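Putative secreted lipase (Streptomyces sp. W007, PDB 5H6B) probably hydrolyses the ester bonds of triacylglycerols as a thermostable secreted lipase of the alpha/beta-hydrolase fold. Local coordinates at residues G236-N248 with P252-I264. Sequence-based numbering, arbitrary orientation.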
loop_
_atom_site.group_PDB
_atom_site.type_symbol
_atom_site.label_atom_id
_atom_site.label_comp_id
_atom_site.label_asym_id
_atom_site.label_seq_id
_atom_site.Cartn_x
_atom_site.Cartn_y
_atom_site.Cartn_z
ATOM N N GLY A 236 -1.401 -7.886 4.708
ATOM C CA GLY A 236 -0.497 -7.286 3.721
ATOM C C GLY A 236 0.847 -7.945 3.496
ATOM O O GLY A 236 1.631 -7.474 2.672
ATOM N N THR A 237 1.118 -9.027 4.213
ATOM C CA THR A 237 2.417 -9.714 4.146
ATOM C C THR A 237 2.306 -11.138 3.586
ATOM O O THR A 237 3.019 -11.476 2.657
ATOM C CB THR A 237 3.109 -9.725 5.546
ATOM O OG1 THR A 237 2.197 -10.176 6.544
ATOM C CG2 THR A 237 3.564 -8.352 5.926
ATOM N N ILE A 238 1.400 -11.951 4.131
ATOM C CA ILE A 238 1.335 -13.397 3.827
ATOM C C ILE A 238 0.009 -13.931 3.265
ATOM O O ILE A 238 -0.084 -15.096 2.884
ATOM C CB ILE A 238 1.648 -14.215 5.090
ATOM C CG1 ILE A 238 0.636 -13.931 6.200
ATOM C CG2 ILE A 238 3.064 -13.913 5.578
ATOM C CD1 ILE A 238 0.681 -14.955 7.309
ATOM N N ASP A 239 -1.021 -13.098 3.221
ATOM C CA ASP A 239 -2.350 -13.567 2.895
ATOM C C ASP A 239 -2.554 -13.648 1.360
ATOM O O ASP A 239 -2.727 -12.636 0.706
ATOM C CB ASP A 239 -3.360 -12.639 3.576
ATOM C CG ASP A 239 -4.748 -13.192 3.556
ATOM O OD1 ASP A 239 -5.089 -13.807 2.528
ATOM O OD2 ASP A 239 -5.482 -13.027 4.553
ATOM N N ARG A 240 -2.512 -14.861 0.808
ATOM C CA ARG A 240 -2.718 -15.084 -0.632
ATOM C C ARG A 240 -4.157 -14.811 -1.100
ATOM O O ARG A 240 -4.370 -14.542 -2.276
ATOM C CB ARG A 240 -2.380 -16.515 -1.044
ATOM C CG ARG A 240 -0.914 -16.796 -1.247
ATOM C CD ARG A 240 -0.239 -17.034 0.062
ATOM N NE ARG A 240 1.123 -17.550 -0.091
ATOM C CZ ARG A 240 2.054 -17.539 0.875
ATOM N NH1 ARG A 240 1.805 -17.026 2.099
ATOM N NH2 ARG A 240 3.257 -18.030 0.597
ATOM N N ILE A 241 -5.134 -14.931 -0.202
ATOM C CA ILE A 241 -6.505 -14.547 -0.519
ATOM C C ILE A 241 -6.523 -13.054 -0.836
ATOM O O ILE A 241 -6.965 -12.651 -1.920
ATOM C CB ILE A 241 -7.480 -14.926 0.619
ATOM C CG1 ILE A 241 -7.640 -16.448 0.671
ATOM C CG2 ILE A 241 -8.834 -14.274 0.403
ATOM C CD1 ILE A 241 -8.199 -16.982 1.974
ATOM N N ALA A 242 -5.988 -12.245 0.084
ATOM C CA ALA A 242 -5.816 -10.821 -0.171
ATOM C C ALA A 242 -5.025 -10.571 -1.452
ATOM O O ALA A 242 -5.433 -9.752 -2.278
ATOM C CB ALA A 242 -5.165 -10.121 1.001
ATOM N N PHE A 243 -3.930 -11.297 -1.655
ATOM C CA PHE A 243 -3.104 -11.055 -2.848
ATOM C C PHE A 243 -3.788 -11.451 -4.174
ATOM O O PHE A 243 -3.574 -10.796 -5.193
ATOM C CB PHE A 243 -1.710 -11.705 -2.701
ATOM C CG PHE A 243 -0.909 -11.213 -1.501
ATOM C CD1 PHE A 243 -1.154 -9.967 -0.897
ATOM C CD2 PHE A 243 0.130 -11.995 -0.988
ATOM C CE1 PHE A 243 -0.394 -9.530 0.196
ATOM C CE2 PHE A 243 0.889 -11.556 0.108
ATOM C CZ PHE A 243 0.630 -10.322 0.691
ATOM N N HIS A 244 -4.617 -12.492 -4.154
ATOM C CA HIS A 244 -5.446 -12.834 -5.312
ATOM C C HIS A 244 -6.360 -11.683 -5.685
ATOM O O HIS A 244 -6.510 -11.357 -6.883
ATOM C CB HIS A 244 -6.280 -14.074 -5.037
ATOM C CG HIS A 244 -6.912 -14.657 -6.258
ATOM N ND1 HIS A 244 -8.200 -14.346 -6.653
ATOM C CD2 HIS A 244 -6.433 -15.537 -7.172
ATOM C CE1 HIS A 244 -8.480 -15.010 -7.762
ATOM N NE2 HIS A 244 -7.428 -15.742 -8.095
ATOM N N GLU A 245 -6.962 -11.070 -4.657
ATOM C CA GLU A 245 -7.802 -9.889 -4.856
ATOM C C GLU A 245 -6.990 -8.708 -5.388
ATOM O O GLU A 245 -7.470 -7.968 -6.227
ATOM C CB GLU A 245 -8.563 -9.531 -3.578
ATOM C CG GLU A 245 -9.733 -8.585 -3.785
ATOM C CD GLU A 245 -10.864 -9.182 -4.634
ATOM O OE1 GLU A 245 -10.838 -10.377 -4.985
ATOM O OE2 GLU A 245 -11.797 -8.438 -4.954
ATOM N N VAL A 246 -5.738 -8.572 -4.954
ATOM C CA VAL A 246 -4.834 -7.588 -5.555
ATOM C C VAL A 246 -4.613 -7.868 -7.051
ATOM O O VAL A 246 -4.614 -6.943 -7.866
ATOM C CB VAL A 246 -3.475 -7.515 -4.818
ATOM C CG1 VAL A 246 -2.512 -6.568 -5.528
ATOM C CG2 VAL A 246 -3.673 -7.063 -3.384
ATOM N N ALA A 247 -4.389 -9.129 -7.398
ATOM C CA ALA A 247 -4.210 -9.520 -8.798
ATOM C C ALA A 247 -5.486 -9.272 -9.648
ATOM O O ALA A 247 -5.380 -8.921 -10.797
ATOM C CB ALA A 247 -3.772 -10.972 -8.891
ATOM N N ASN A 248 -6.676 -9.413 -9.059
ATOM C CA ASN A 248 -7.929 -9.039 -9.744
ATOM C C ASN A 248 -7.975 -7.569 -10.073
ATOM O O ASN A 248 -8.285 -7.211 -11.219
ATOM C CB ASN A 248 -9.166 -9.386 -8.918
ATOM C CG ASN A 248 -9.449 -10.864 -8.907
ATOM O OD1 ASN A 248 -8.962 -11.592 -9.758
ATOM N ND2 ASN A 248 -10.246 -11.318 -7.953
ATOM N N PRO A 252 -8.482 -6.247 -14.170
ATOM C CA PRO A 252 -9.923 -6.530 -14.021
ATOM C C PRO A 252 -10.548 -7.353 -15.166
ATOM O O PRO A 252 -11.511 -8.096 -14.919
ATOM C CB PRO A 252 -10.556 -5.136 -13.926
ATOM C CG PRO A 252 -9.440 -4.214 -13.547
ATOM C CD PRO A 252 -8.200 -4.797 -14.140
ATOM N N ALA A 253 -9.977 -7.250 -16.372
ATOM C CA ALA A 253 -10.387 -8.065 -17.522
ATOM C C ALA A 253 -10.303 -9.581 -17.271
ATOM O O ALA A 253 -11.194 -10.310 -17.683
ATOM C CB ALA A 253 -9.571 -7.682 -18.754
ATOM N N ARG A 254 -9.256 -10.051 -16.585
ATOM C CA ARG A 254 -9.092 -11.495 -16.303
ATOM C C ARG A 254 -9.337 -11.887 -14.833
ATOM O O ARG A 254 -8.952 -12.986 -14.417
ATOM C CB ARG A 254 -7.715 -11.980 -16.795
ATOM C CG ARG A 254 -7.675 -12.382 -18.273
ATOM C CD ARG A 254 -6.365 -11.986 -18.935
ATOM N NE ARG A 254 -6.352 -10.557 -19.279
ATOM C CZ ARG A 254 -5.262 -9.798 -19.472
ATOM N NH1 ARG A 254 -4.024 -10.288 -19.352
ATOM N NH2 ARG A 254 -5.411 -8.509 -19.776
ATOM N N ALA A 255 -10.008 -11.023 -14.064
ATOM C CA ALA A 255 -10.321 -11.312 -12.655
ATOM C C ALA A 255 -11.237 -12.520 -12.531
ATOM O O ALA A 255 -12.079 -12.746 -13.395
ATOM C CB ALA A 255 -10.965 -10.103 -11.954
ATOM N N THR A 256 -11.051 -13.293 -11.462
ATOM C CA THR A 256 -11.932 -14.418 -11.106
ATOM C C THR A 256 -12.255 -14.314 -9.614
ATOM O O THR A 256 -11.423 -13.841 -8.833
ATOM C CB THR A 256 -11.280 -15.784 -11.416
ATOM O OG1 THR A 256 -10.082 -15.946 -10.639
ATOM C CG2 THR A 256 -10.930 -15.885 -12.903
ATOM N N PRO A 257 -13.459 -14.738 -9.201
ATOM C CA PRO A 257 -13.797 -14.491 -7.799
ATOM C C PRO A 257 -12.770 -15.086 -6.836
ATOM O O PRO A 257 -12.227 -16.169 -7.085
ATOM C CB PRO A 257 -15.168 -15.161 -7.628
ATOM C CG PRO A 257 -15.716 -15.268 -9.010
ATOM C CD PRO A 257 -14.526 -15.472 -9.902
ATOM N N THR A 258 -12.490 -14.347 -5.768
ATOM C CA THR A 258 -11.571 -14.785 -4.734
ATOM C C THR A 258 -12.351 -15.529 -3.637
ATOM O O THR A 258 -13.279 -14.984 -3.040
ATOM C CB THR A 258 -10.785 -13.590 -4.167
ATOM O OG1 THR A 258 -10.105 -12.909 -5.238
ATOM C CG2 THR A 258 -9.736 -14.089 -3.177
ATOM N N THR A 259 -11.964 -16.776 -3.391
ATOM C CA THR A 259 -12.585 -17.613 -2.374
ATOM C C THR A 259 -11.485 -18.148 -1.441
ATOM O O THR A 259 -10.307 -17.857 -1.647
ATOM C CB THR A 259 -13.353 -18.803 -3.014
ATOM O OG1 THR A 259 -12.427 -19.744 -3.552
ATOM C CG2 THR A 259 -14.269 -18.341 -4.136
ATOM N N CYS A 260 -11.875 -18.941 -0.442
ATOM C CA CYS A 260 -10.921 -19.641 0.426
ATOM C C CYS A 260 -9.878 -20.508 -0.344
ATOM O O CYS A 260 -8.740 -20.688 0.123
ATOM C CB CYS A 260 -11.678 -20.488 1.453
ATOM S SG CYS A 260 -12.812 -19.540 2.539
ATOM N N ALA A 261 -10.259 -21.015 -1.526
ATOM C CA ALA A 261 -9.370 -21.821 -2.376
ATOM C C ALA A 261 -8.104 -21.089 -2.790
ATOM O O ALA A 261 -7.103 -21.730 -3.101
ATOM C CB ALA A 261 -10.107 -22.317 -3.608
ATOM N N SER A 262 -8.117 -19.756 -2.770
ATOM C CA SER A 262 -6.896 -18.993 -3.046
ATOM C C SER A 262 -5.811 -19.066 -1.962
ATOM O O SER A 262 -4.744 -18.517 -2.163
ATOM C CB SER A 262 -7.235 -17.526 -3.305
ATOM O OG SER A 262 -8.136 -17.403 -4.381
ATOM N N VAL A 263 -6.064 -19.724 -0.828
ATOM C CA VAL A 263 -5.120 -19.715 0.310
ATOM C C VAL A 263 -3.723 -20.246 -0.032
ATOM O O VAL A 263 -2.750 -19.829 0.591
ATOM C CB VAL A 263 -5.689 -20.456 1.550
ATOM C CG1 VAL A 263 -5.587 -21.967 1.385
ATOM C CG2 VAL A 263 -4.994 -20.009 2.834
ATOM N N ILE A 264 -3.624 -21.141 -1.015
ATOM C CA ILE A 264 -2.324 -21.652 -1.494
ATOM C C ILE A 264 -1.503 -20.625 -2.299
ATOM O O ILE A 264 -2.041 -19.701 -2.918
ATOM C CB ILE A 264 -2.533 -22.993 -2.271
ATOM C CG1 ILE A 264 -2.830 -24.117 -1.270
ATOM C CG2 ILE A 264 -1.347 -23.368 -3.164
ATOM C CD1 ILE A 264 -1.791 -24.281 -0.169
HETATM O O HOH W 1 -6.938 -16.774 -10.367
#
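Thr258 meets His244 and Glu245 where the C-terminal tail of this alpha/beta-hydrolase fold doubles back along the last helix, 240-250. Hydrogen bonds run through the Thr258 hydroxyl. His244 ND1 donates to Thr258 OG1 at 2.8 Å, almost straight (168°) and in the ring plane. Thr258 OG1 in turn donates to Glu245 OE1 at 2.6 Å, nearly along the C-O axis. The in-plane bond at ND1 helps to set the rotation of the His244 imidazole. Asn248 ND2 also donates to Glu245 OE1, from above the carboxylate plane. Glu245 OE1 thus accepts two hydrogen bonds, while OE2 forms a salt bridge with Arg217.

Asn248 OD1 accepts from Thr256 N at 3.2 Å, and Asn248 ND2 donates to Thr256 O at 2.9 Å. Both donors come from above the carbonyl planes, so the pairing is not flat.

Ile241 provides the apolar side. With chi1 at -56°, Thr258 OG1 turns to His244 and Glu245, while Thr258 CG2 lies 3.7 Å from Ile241 CG2. Ile241 CD1 reaches the 3-10 segment 260-262 near Cys260, whose disulfide to Cys225 ties the tail to the body.

Arg240 CB packs 3.3 Å from the carbonyl oxygen Ser262 O. Ser262 OG sits over one face of the His244 ring, offset toward the rim and 3.5 Å from His244 CG.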